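PDB 1UN8: dihydroxyacetone kinase from Citrobacter freundii, which phosphorylates dihydroxyacetone, using ATP and a divalent metal ion such as magnesium, to give dihydroxyacetone phosphate in the oxidative route of glycerol fermentation. Local coordinates for residues Q482-S487 / Q496-A501; I156-I161 / R177-A182; A346-Q351 / L413-A418; P206-G211 / D229-A234. One frame throughout, in Å; residues are numbered along the deposited sequence.

Contact 1: Q482-S487 / Q496-A501; sequences QPALTS and QAAFDA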
# COMPACT_ATOMS: atom_id res chain seq x y z
N GLN A 482 -16.33 -43.30 13.94
CA GLN A 482 -15.06 -43.96 14.21
C GLN A 482 -15.22 -45.19 15.09
O GLN A 482 -14.75 -46.27 14.74
CB GLN A 482 -14.08 -42.99 14.86
CG GLN A 482 -12.70 -43.56 15.02
CD GLN A 482 -11.62 -42.56 14.67
OE1 GLN A 482 -11.46 -41.53 15.34
NE2 GLN A 482 -10.88 -42.84 13.60
N PRO A 483 -15.88 -45.04 16.25
CA PRO A 483 -16.08 -46.19 17.14
C PRO A 483 -16.68 -47.35 16.38
O PRO A 483 -16.22 -48.49 16.49
CB PRO A 483 -17.04 -45.63 18.20
CG PRO A 483 -16.66 -44.20 18.27
CD PRO A 483 -16.50 -43.83 16.82
N ALA A 484 -17.71 -47.05 15.58
CA ALA A 484 -18.41 -48.05 14.79
C ALA A 484 -17.50 -48.69 13.76
O ALA A 484 -17.49 -49.91 13.62
CB ALA A 484 -19.62 -47.42 14.10
N LEU A 485 -16.73 -47.87 13.04
CA LEU A 485 -15.85 -48.42 12.01
C LEU A 485 -14.72 -49.22 12.64
O LEU A 485 -14.21 -50.17 12.03
CB LEU A 485 -15.28 -47.30 11.13
CG LEU A 485 -16.35 -46.63 10.25
CD1 LEU A 485 -15.69 -45.68 9.28
CD2 LEU A 485 -17.13 -47.70 9.49
N THR A 486 -14.35 -48.86 13.86
CA THR A 486 -13.30 -49.60 14.53
C THR A 486 -13.90 -50.92 15.01
O THR A 486 -13.28 -51.98 14.88
CB THR A 486 -12.75 -48.82 15.72
OG1 THR A 486 -12.12 -47.62 15.25
CG2 THR A 486 -11.72 -49.64 16.47
N SER A 487 -15.12 -50.86 15.54
CA SER A 487 -15.78 -52.07 16.01
C SER A 487 -15.85 -53.09 14.87
O SER A 487 -15.49 -54.26 15.04
CB SER A 487 -17.19 -51.75 16.50
OG SER A 487 -17.85 -52.92 16.95
N GLN A 496 -24.33 -55.43 15.80
CA GLN A 496 -24.81 -55.00 17.11
C GLN A 496 -23.69 -54.27 17.85
O GLN A 496 -23.92 -53.26 18.50
CB GLN A 496 -25.26 -56.21 17.93
CG GLN A 496 -25.69 -55.89 19.36
CD GLN A 496 -26.85 -54.90 19.44
OE1 GLN A 496 -26.85 -53.97 20.26
NE2 GLN A 496 -27.86 -55.09 18.58
N ALA A 497 -22.48 -54.80 17.74
CA ALA A 497 -21.33 -54.20 18.40
C ALA A 497 -21.05 -52.82 17.83
O ALA A 497 -20.80 -51.87 18.57
CB ALA A 497 -20.10 -55.10 18.22
N ALA A 498 -21.09 -52.71 16.50
CA ALA A 498 -20.84 -51.45 15.82
C ALA A 498 -21.81 -50.38 16.31
O ALA A 498 -21.42 -49.26 16.64
CB ALA A 498 -21.00 -51.65 14.31
N PHE A 499 -23.09 -50.73 16.36
CA PHE A 499 -24.11 -49.81 16.82
C PHE A 499 -23.81 -49.36 18.24
O PHE A 499 -23.78 -48.17 18.54
CB PHE A 499 -25.48 -50.45 16.77
CG PHE A 499 -26.47 -49.80 17.68
CD1 PHE A 499 -26.78 -48.46 17.53
CD2 PHE A 499 -27.09 -50.53 18.69
CE1 PHE A 499 -27.69 -47.84 18.39
CE2 PHE A 499 -28.00 -49.93 19.54
CZ PHE A 499 -28.30 -48.58 19.39
N ASP A 500 -23.60 -50.34 19.12
CA ASP A 500 -23.31 -50.03 20.50
C ASP A 500 -22.15 -49.05 20.63
O ASP A 500 -22.18 -48.15 21.46
CB ASP A 500 -22.97 -51.30 21.27
CG ASP A 500 -23.14 -51.12 22.76
OD1 ASP A 500 -24.32 -50.99 23.21
OD2 ASP A 500 -22.12 -51.09 23.48
N ALA A 501 -21.13 -49.24 19.82
CA ALA A 501 -19.97 -48.36 19.87
C ALA A 501 -20.38 -46.95 19.44
O ALA A 501 -20.11 -45.97 20.13
CB ALA A 501 -18.87 -48.90 18.95
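Gln482 O, on the peptide that leads into Pro483 where that proline meets Ala501, is gripped twice by Thr486. Thr486 N comes to 2.8 Å of Gln482 O in the ordinary helical bond, while Thr486 OG1 reaches the same Gln482 O at 3.0 Å from above the carbonyl plane. Pro483, with no N-H to give to the preceding turn, kinks helix 478-490 here. Its CB lies 3.8 Å from Ala501 CB and also meets the Ala501 carbonyl; in return the Ala501 methyl sits 3.6 Å from Pro483 O. A second such exchange follows one step along, Ala484 CB resting 3.6 Å from Ala498 O while Ala498 CB faces Ala484 O. Ser487 closes the row: with OG anti to its backbone N (chi1 180°), the hydroxyl is thrown across to the other helix, 3.4 Å from Ala497 CB. Ser487 OG is also 3.3 Å from Ala498 N, but at a poor angle for a bond. The helix axes approach to 7.5 Å and run nearly antiparallel, at 156°, as an alpha-hairpin of the eight-helix barrel that binds ATP and lipid, with Phe543 of helix 534-547 touching both Ala484 and Ala498. Chemically, close approach is paid for by small side chains: methyl and proline carbons lie on the partner's carbonyls, and no polar bond joins the two segments.

Contact 2: I156-I161 / R177-A182; sequences ILVHKI and REAQYA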
# COMPACT_ATOMS: atom_id res chain seq x y z
N ILE A 156 8.02 12.77 -9.79
CA ILE A 156 9.06 11.77 -9.92
C ILE A 156 9.39 11.47 -11.38
O ILE A 156 10.50 11.03 -11.68
CB ILE A 156 8.71 10.46 -9.19
CG1 ILE A 156 7.46 9.84 -9.79
CG2 ILE A 156 8.59 10.72 -7.68
CD1 ILE A 156 7.54 8.31 -9.91
N LEU A 157 8.45 11.67 -12.28
CA LEU A 157 8.76 11.42 -13.68
C LEU A 157 9.77 12.48 -14.09
O LEU A 157 10.59 12.27 -14.98
CB LEU A 157 7.51 11.52 -14.55
CG LEU A 157 6.45 10.45 -14.29
CD1 LEU A 157 5.33 10.62 -15.31
CD2 LEU A 157 7.06 9.05 -14.38
N VAL A 158 9.71 13.63 -13.41
CA VAL A 158 10.64 14.71 -13.70
C VAL A 158 12.01 14.31 -13.15
O VAL A 158 13.04 14.56 -13.78
CB VAL A 158 10.17 16.04 -13.07
CG1 VAL A 158 11.22 17.11 -13.25
CG2 VAL A 158 8.87 16.49 -13.73
N HIS A 159 12.03 13.69 -11.98
CA HIS A 159 13.29 13.25 -11.39
C HIS A 159 13.98 12.30 -12.38
O HIS A 159 15.17 12.39 -12.62
CB HIS A 159 13.08 12.49 -10.07
CG HIS A 159 12.67 13.36 -8.92
ND1 HIS A 159 12.72 14.74 -8.96
CD2 HIS A 159 12.26 13.04 -7.67
CE1 HIS A 159 12.37 15.23 -7.78
NE2 HIS A 159 12.09 14.22 -6.98
N LYS A 160 13.19 11.39 -12.94
CA LYS A 160 13.68 10.38 -13.87
C LYS A 160 14.43 10.98 -15.05
O LYS A 160 15.52 10.55 -15.40
CB LYS A 160 12.51 9.54 -14.39
CG LYS A 160 12.92 8.21 -15.01
CD LYS A 160 13.73 7.37 -14.02
CE LYS A 160 14.10 6.02 -14.61
NZ LYS A 160 14.98 6.12 -15.80
N ILE A 161 13.81 11.97 -15.69
CA ILE A 161 14.42 12.63 -16.84
C ILE A 161 15.65 13.44 -16.42
O ILE A 161 16.70 13.35 -17.06
CB ILE A 161 13.38 13.53 -17.54
CG1 ILE A 161 12.54 12.68 -18.50
CG2 ILE A 161 14.07 14.69 -18.23
CD1 ILE A 161 13.15 12.57 -19.88
N ARG A 177 16.95 22.25 -18.78
CA ARG A 177 16.20 22.31 -20.02
C ARG A 177 15.31 21.09 -20.18
O ARG A 177 14.10 21.20 -20.36
CB ARG A 177 17.15 22.40 -21.22
CG ARG A 177 16.49 22.83 -22.53
CD ARG A 177 17.25 22.37 -23.78
NE ARG A 177 16.80 21.06 -24.28
CZ ARG A 177 15.56 20.79 -24.71
NH1 ARG A 177 14.62 21.73 -24.70
NH2 ARG A 177 15.25 19.57 -25.15
N GLU A 178 15.93 19.92 -20.12
CA GLU A 178 15.22 18.65 -20.28
C GLU A 178 14.20 18.41 -19.16
O GLU A 178 13.09 17.93 -19.41
CB GLU A 178 16.23 17.50 -20.31
CG GLU A 178 17.16 17.48 -21.53
CD GLU A 178 16.40 17.30 -22.83
OE1 GLU A 178 15.36 16.61 -22.84
OE2 GLU A 178 16.86 17.84 -23.86
N ALA A 179 14.60 18.74 -17.94
CA ALA A 179 13.75 18.58 -16.77
C ALA A 179 12.48 19.41 -16.95
O ALA A 179 11.37 18.95 -16.67
CB ALA A 179 14.49 19.02 -15.53
N GLN A 180 12.66 20.64 -17.42
CA GLN A 180 11.52 21.51 -17.64
C GLN A 180 10.66 20.94 -18.77
O GLN A 180 9.44 20.96 -18.71
CB GLN A 180 12.01 22.92 -17.99
CG GLN A 180 10.91 23.88 -18.46
CD GLN A 180 9.86 24.22 -17.39
OE1 GLN A 180 10.14 24.96 -16.44
NE2 GLN A 180 8.66 23.66 -17.54
N TYR A 181 11.32 20.41 -19.79
CA TYR A 181 10.61 19.83 -20.93
C TYR A 181 9.73 18.68 -20.45
O TYR A 181 8.58 18.53 -20.89
CB TYR A 181 11.61 19.34 -21.98
CG TYR A 181 10.96 18.87 -23.27
CD1 TYR A 181 10.20 19.73 -24.05
CD2 TYR A 181 11.10 17.55 -23.70
CE1 TYR A 181 9.59 19.31 -25.24
CE2 TYR A 181 10.51 17.11 -24.89
CZ TYR A 181 9.75 17.99 -25.65
OH TYR A 181 9.18 17.55 -26.83
N ALA A 182 10.26 17.85 -19.55
CA ALA A 182 9.49 16.73 -19.03
C ALA A 182 8.29 17.27 -18.24
O ALA A 182 7.15 16.86 -18.45
CB ALA A 182 10.36 15.86 -18.13
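Val158 makes the first touch on helix 155-167, extending CG1 toward the backbone of Ala179. That branch stands anti to the valine's own N (chi1 174°), which brings Val158 CG1 to 3.9 Å from Ala179 O and 4.4 Å from Ala179 CB. The next two residues face other parts of the domain: His159 NE2 is hydrogen-bonded to His65 ND1, and Lys160 sends its amine to the carbonyls of Ala317 and Thr320, with Trp327 adding a cation-pi contact. Ile161 returns to the interface and straddles two turns of helix 172-184. Its CG2, anti to the backbone N, lies 3.6 Å from Glu178 O and 4.1 Å from Glu178 CB. Ile161 CB and CG1 both press on the Ala182 methyl, each 3.9 Å from Ala182 CB. The carboxylate of Glu178 is occupied within its own helix: Arg177 NH2 makes a salt bridge to Glu178 OE2 at 2.7 Å, coming from above the carboxylate plane. The two helices run roughly antiparallel, their axes 8.6 Å apart at closest and 149° between directions, and aliphatic branches on one meet alanines and backbone on the other. The pair lies on the sheet of the DhaK domain: Leu135 of strand 132-137 touches both Val158 and Ala179, strand 104-109 adds Ile107 and Leu105, and Ile314 of helix 314-319 covers Ile161 and Ala182.

Contact 3: A346-Q351 / L413-A418; sequences ARVEFQ and LATLFA. With MYY ((2R)-3-(phosphonooxy)-2-(tetradecanoyloxy)propyl palmitate), chain C.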
# COMPACT_ATOMS: atom_id res chain seq x y z
N ALA A 346 -15.44 -34.89 -15.37
CA ALA A 346 -15.37 -35.30 -13.98
C ALA A 346 -16.48 -36.31 -13.71
O ALA A 346 -16.29 -37.30 -13.00
CB ALA A 346 -15.52 -34.09 -13.06
N ARG A 347 -17.65 -36.06 -14.31
CA ARG A 347 -18.82 -36.91 -14.16
C ARG A 347 -18.48 -38.40 -14.14
O ARG A 347 -17.86 -38.92 -15.06
CB ARG A 347 -19.81 -36.61 -15.28
CG ARG A 347 -20.90 -37.65 -15.48
CD ARG A 347 -21.63 -37.36 -16.78
NE ARG A 347 -22.06 -38.59 -17.45
CZ ARG A 347 -22.49 -38.63 -18.71
NH1 ARG A 347 -22.53 -37.52 -19.44
NH2 ARG A 347 -22.86 -39.79 -19.25
N VAL A 348 -18.90 -39.08 -13.08
CA VAL A 348 -18.65 -40.51 -12.93
C VAL A 348 -19.61 -41.33 -13.80
O VAL A 348 -20.82 -41.07 -13.84
CB VAL A 348 -18.78 -40.96 -11.45
CG1 VAL A 348 -20.07 -40.42 -10.85
CG2 VAL A 348 -18.76 -42.47 -11.35
N GLU A 349 -19.05 -42.30 -14.50
CA GLU A 349 -19.82 -43.17 -15.37
C GLU A 349 -20.26 -44.43 -14.64
O GLU A 349 -19.56 -44.92 -13.75
CB GLU A 349 -19.00 -43.56 -16.59
CG GLU A 349 -18.96 -42.51 -17.67
CD GLU A 349 -17.70 -42.61 -18.51
OE1 GLU A 349 -17.30 -43.74 -18.85
OE2 GLU A 349 -17.11 -41.55 -18.82
N PHE A 350 -21.41 -44.97 -15.04
CA PHE A 350 -21.94 -46.16 -14.40
C PHE A 350 -23.11 -46.72 -15.19
O PHE A 350 -23.66 -46.06 -16.07
CB PHE A 350 -22.43 -45.81 -13.00
CG PHE A 350 -23.62 -44.89 -12.98
CD1 PHE A 350 -24.91 -45.40 -12.87
CD2 PHE A 350 -23.45 -43.51 -13.11
CE1 PHE A 350 -26.02 -44.55 -12.88
CE2 PHE A 350 -24.55 -42.65 -13.12
CZ PHE A 350 -25.83 -43.17 -13.01
N GLN A 351 -23.50 -47.94 -14.85
CA GLN A 351 -24.61 -48.59 -15.51
C GLN A 351 -25.48 -49.22 -14.44
O GLN A 351 -25.01 -50.02 -13.63
CB GLN A 351 -24.10 -49.66 -16.47
CG GLN A 351 -25.00 -49.87 -17.68
CD GLN A 351 -25.16 -48.60 -18.51
OE1 GLN A 351 -24.18 -48.03 -18.99
NE2 GLN A 351 -26.40 -48.14 -18.67
N LEU A 413 -20.07 -51.69 -5.69
CA LEU A 413 -19.90 -50.72 -4.61
C LEU A 413 -18.98 -49.57 -4.96
O LEU A 413 -19.34 -48.40 -4.74
CB LEU A 413 -19.38 -51.41 -3.34
CG LEU A 413 -20.44 -52.09 -2.47
CD1 LEU A 413 -19.79 -52.56 -1.18
CD2 LEU A 413 -21.58 -51.12 -2.15
N ALA A 414 -17.81 -49.88 -5.52
CA ALA A 414 -16.84 -48.85 -5.89
C ALA A 414 -17.52 -47.73 -6.68
O ALA A 414 -17.47 -46.57 -6.31
CB ALA A 414 -15.72 -49.46 -6.71
N THR A 415 -18.17 -48.10 -7.78
CA THR A 415 -18.85 -47.13 -8.62
C THR A 415 -20.05 -46.54 -7.88
O THR A 415 -20.37 -45.36 -8.05
CB THR A 415 -19.31 -47.79 -9.93
OG1 THR A 415 -18.18 -48.41 -10.55
CG2 THR A 415 -19.90 -46.76 -10.88
N LEU A 416 -20.71 -47.35 -7.06
CA LEU A 416 -21.85 -46.87 -6.29
C LEU A 416 -21.42 -45.76 -5.36
O LEU A 416 -22.03 -44.70 -5.32
CB LEU A 416 -22.49 -47.98 -5.46
CG LEU A 416 -23.63 -47.47 -4.59
CD1 LEU A 416 -24.78 -46.97 -5.47
CD2 LEU A 416 -24.11 -48.57 -3.66
N PHE A 417 -20.36 -46.02 -4.59
CA PHE A 417 -19.86 -45.01 -3.66
C PHE A 417 -19.46 -43.77 -4.44
O PHE A 417 -19.84 -42.64 -4.09
CB PHE A 417 -18.67 -45.55 -2.86
CG PHE A 417 -19.05 -46.44 -1.70
CD1 PHE A 417 -18.10 -46.84 -0.76
CD2 PHE A 417 -20.37 -46.88 -1.54
CE1 PHE A 417 -18.45 -47.66 0.31
CE2 PHE A 417 -20.72 -47.70 -0.47
CZ PHE A 417 -19.76 -48.09 0.45
N ALA A 418 -18.69 -43.97 -5.50
CA ALA A 418 -18.23 -42.87 -6.34
C ALA A 418 -19.43 -42.05 -6.83
O ALA A 418 -19.35 -40.83 -6.94
CB ALA A 418 -17.44 -43.40 -7.52
C38 MYY C . -26.09 -38.10 4.21
C37 MYY C . -26.80 -39.07 3.26
C36 MYY C . -25.93 -40.31 3.00
C35 MYY C . -26.64 -41.31 2.08
C34 MYY C . -25.83 -42.60 1.93
C33 MYY C . -26.51 -43.63 1.03
C32 MYY C . -25.65 -44.89 0.87
C31 MYY C . -25.55 -45.68 2.18
C30 MYY C . -24.39 -46.69 2.21
C29 MYY C . -24.60 -47.97 1.38
C28 MYY C . -23.58 -49.03 1.80
C27 MYY C . -23.74 -50.37 1.07
C26 MYY C . -22.94 -51.49 1.74
C25 MYY C . -23.10 -52.81 0.97
C24 MYY C . -23.12 -54.05 1.88
C23 MYY C . -21.79 -54.79 2.04
O10 MYY C . -20.71 -54.21 1.88
O8 MYY C . -21.82 -56.12 2.33
C6 MYY C . -20.51 -56.68 2.54
C5 MYY C . -20.17 -56.69 4.02
C4 MYY C . -19.89 -58.11 4.52
O6 MYY C . -20.86 -59.08 4.08
P MYY C . -22.33 -59.24 4.73
O4 MYY C . -23.00 -57.77 4.76
O3 MYY C . -23.17 -60.09 3.64
O5 MYY C . -22.34 -59.90 6.06
O7 MYY C . -21.18 -55.97 4.77
C7 MYY C . -20.70 -55.49 5.95
O9 MYY C . -19.54 -55.72 6.31
C8 MYY C . -21.65 -54.69 6.84
C9 MYY C . -21.12 -53.28 7.07
C10 MYY C . -22.15 -52.21 6.69
C11 MYY C . -21.63 -50.79 6.93
C12 MYY C . -22.65 -49.76 6.46
C13 MYY C . -22.13 -48.32 6.61
C14 MYY C . -23.07 -47.38 5.85
C15 MYY C . -22.55 -45.95 5.79
C16 MYY C . -22.93 -45.13 7.02
C17 MYY C . -22.81 -43.64 6.69
C18 MYY C . -23.63 -42.80 7.67
C19 MYY C . -23.76 -41.35 7.20
C20 MYY C . -24.74 -40.56 8.07
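Thr415 points its methyl at the passing chain of 346-351, where CG2 lies over the Glu349-Phe350 link: Thr415 CG2 is 3.4 Å from Glu349 O and equally close to Phe350 CB. Its hydroxyl, beside the backbone N, is hydrogen-bonded to Asn412 just before the helix. Phe350 touches through CB; its CG stands between the backbone N and the carbonyl carbon (chi1 67°), and the ring beyond leads away, packing on Leu419 and Pro409, with Val348 O in plane at its edge. One turn further on, Val348 straddles Ala418: CG2 is 4.2 Å from Ala418 CB, and CG1 is 4.0 Å from Ala418 O. Glu422 accepts from Val348 N, and Arg127 of the second subunit packs on both Val348 and Ala418. Other faces of the same helix look inward to the phospholipid. Leu413 CD1 lies 3.6 Å from lipid atom O10, the palmitoyl carbonyl oxygen, and Phe417 CE2 meets acyl carbon C28 at 3.9 Å, at the ring edge and near its plane. An extended linker on the outside and acyl chains on the inside flank one helix, as expected for a stave of the eight-helix barrel that makes up the C-terminal domain and encloses the lipid.

Contact 4: P206-G211 / D229-A234; sequences PRHHPG and DTQNSA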
# COMPACT_ATOMS: atom_id res chain seq x y z
N PRO A 206 -10.82 11.76 9.29
CA PRO A 206 -10.42 12.25 7.95
C PRO A 206 -11.60 12.66 7.06
O PRO A 206 -12.61 11.95 7.03
CB PRO A 206 -9.61 11.09 7.38
CG PRO A 206 -9.23 10.28 8.57
CD PRO A 206 -10.43 10.29 9.48
N ARG A 207 -11.48 13.77 6.36
CA ARG A 207 -12.57 14.18 5.47
C ARG A 207 -12.98 12.99 4.63
O ARG A 207 -12.15 12.23 4.13
CB ARG A 207 -12.16 15.36 4.60
CG ARG A 207 -13.27 15.87 3.70
CD ARG A 207 -12.72 16.92 2.74
NE ARG A 207 -11.69 17.72 3.37
CZ ARG A 207 -10.63 18.21 2.73
NH1 ARG A 207 -10.46 17.98 1.44
NH2 ARG A 207 -9.73 18.91 3.39
N HIS A 208 -14.27 12.84 4.47
CA HIS A 208 -14.84 11.77 3.71
C HIS A 208 -16.26 12.13 3.22
O HIS A 208 -17.03 12.78 3.94
CB HIS A 208 -14.89 10.47 4.58
CG HIS A 208 -15.84 9.38 4.04
ND1 HIS A 208 -15.50 8.53 3.01
CD2 HIS A 208 -17.10 9.04 4.41
CE1 HIS A 208 -16.50 7.71 2.77
NE2 HIS A 208 -17.49 7.99 3.61
N HIS A 209 -16.59 11.74 2.03
CA HIS A 209 -17.93 11.95 1.55
C HIS A 209 -18.49 10.55 1.38
O HIS A 209 -17.92 9.71 0.70
CB HIS A 209 -17.92 12.81 0.28
CG HIS A 209 -16.98 14.06 0.39
ND1 HIS A 209 -17.17 15.08 1.30
CD2 HIS A 209 -15.86 14.38 -0.30
CE1 HIS A 209 -16.21 15.97 1.17
NE2 HIS A 209 -15.39 15.57 0.21
N PRO A 210 -19.61 10.29 2.06
CA PRO A 210 -20.22 8.96 1.93
C PRO A 210 -20.68 8.62 0.52
O PRO A 210 -21.38 9.41 -0.11
CB PRO A 210 -21.39 9.02 2.92
CG PRO A 210 -21.05 10.16 3.83
CD PRO A 210 -20.44 11.22 2.96
N GLY A 211 -20.31 7.44 0.04
CA GLY A 211 -20.69 6.99 -1.29
C GLY A 211 -20.15 7.84 -2.43
O GLY A 211 -20.33 7.52 -3.61
N ASP A 229 -20.45 11.99 -7.46
CA ASP A 229 -21.57 11.33 -6.79
C ASP A 229 -21.54 9.81 -6.79
O ASP A 229 -22.56 9.17 -6.57
CB ASP A 229 -22.90 11.82 -7.38
CG ASP A 229 -23.17 11.26 -8.77
OD1 ASP A 229 -22.20 10.92 -9.48
OD2 ASP A 229 -24.36 11.18 -9.15
N THR A 230 -20.37 9.23 -7.04
CA THR A 230 -20.25 7.78 -7.04
C THR A 230 -18.82 7.37 -6.77
O THR A 230 -17.91 8.20 -6.84
CB THR A 230 -20.69 7.17 -8.38
OG1 THR A 230 -20.69 5.74 -8.29
CG2 THR A 230 -19.75 7.60 -9.51
N GLN A 231 -18.62 6.09 -6.47
CA GLN A 231 -17.28 5.56 -6.22
C GLN A 231 -16.98 4.50 -7.27
O GLN A 231 -15.94 3.86 -7.24
CB GLN A 231 -17.19 4.94 -4.83
CG GLN A 231 -17.36 5.94 -3.71
CD GLN A 231 -17.09 5.33 -2.36
OE1 GLN A 231 -16.78 4.14 -2.26
NE2 GLN A 231 -17.21 6.13 -1.30
N ASN A 232 -17.92 4.33 -8.20
CA ASN A 232 -17.78 3.36 -9.27
C ASN A 232 -16.47 3.54 -10.01
O ASN A 232 -16.21 4.59 -10.59
CB ASN A 232 -18.96 3.48 -10.23
CG ASN A 232 -18.83 2.53 -11.40
OD1 ASN A 232 -18.01 2.75 -12.31
ND2 ASN A 232 -19.62 1.46 -11.39
N SER A 233 -15.64 2.50 -10.00
CA SER A 233 -14.33 2.56 -10.64
C SER A 233 -14.33 3.01 -12.11
O SER A 233 -13.51 3.84 -12.50
CB SER A 233 -13.62 1.20 -10.51
OG SER A 233 -14.40 0.15 -11.06
N ALA A 234 -15.25 2.49 -12.91
CA ALA A 234 -15.29 2.86 -14.31
C ALA A 234 -15.66 4.32 -14.53
O ALA A 234 -15.04 5.04 -15.32
CB ALA A 234 -16.25 1.96 -15.04
O HOH W 1 -18.48 5.52 1.41
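An ST turn at Thr230 leads into helix 233-247, and beside it Gln231 packs on Gly211 in the DhaK domain. One segment is the loop before strand 213-215; the other follows strand 226-228 and runs into that helix. In the turn, Thr230 OG1, placed anti to its own N (chi1 -174°), accepts from Asn232 N at 3.1 Å along a nearly straight bond of 168°. Asn232 then occupies the N-cap, its OD1 taking the N-H of Gln235. Gln231 reaches back with an extended chain beyond CG, laying its length beside the glycine: Gln231 CG is 3.4 Å from Gly211 O, and its NE2 comes 3.6 Å from Gly211 CA. Gly211 has a positive phi (63°), readily adopted by glycine. The glutamine amide is held at both ends, NE2 giving to His212 O while OE1 accepts from Phe4 N of the second subunit. That subunit's N-terminal arm also bonds Asn232 through Asn7, so the loop pair forms part of the dimer contact. Gly211 O makes a CA-H...O contact as well, 3.4 Å from Thr230 CA. His208 ND1 is bonded to Leu193 O. One water ties the two segments together: lying in plane at the edge of the His208 ring, it accepts from Gly211 N at 3.0 Å and, more weakly, from Gln231 NE2 at 3.1 Å.

In the fold
Along the chain the order is contact 2, 4, 3, 1, each closing before the next opens. Contacts 2 and 4 belong to the substrate-binding DhaK domain, centres about 33 Å apart, the first on helices beside the sheet that holds strands 104-109 and 132-137, the second near outermost strand 226-228 of the sheet that also holds 186-192. Contacts 3 and 1 lie with the helical barrel, centres about 27 Å apart, contact 3 including the linker that enters it. Contacts 1 and 2 have centres about 80 Å apart, on opposite sides of the chain's centre, reflecting the separation of the two domains. Contacts 3 and 4 both touch the second subunit, so dimerisation involves both domains.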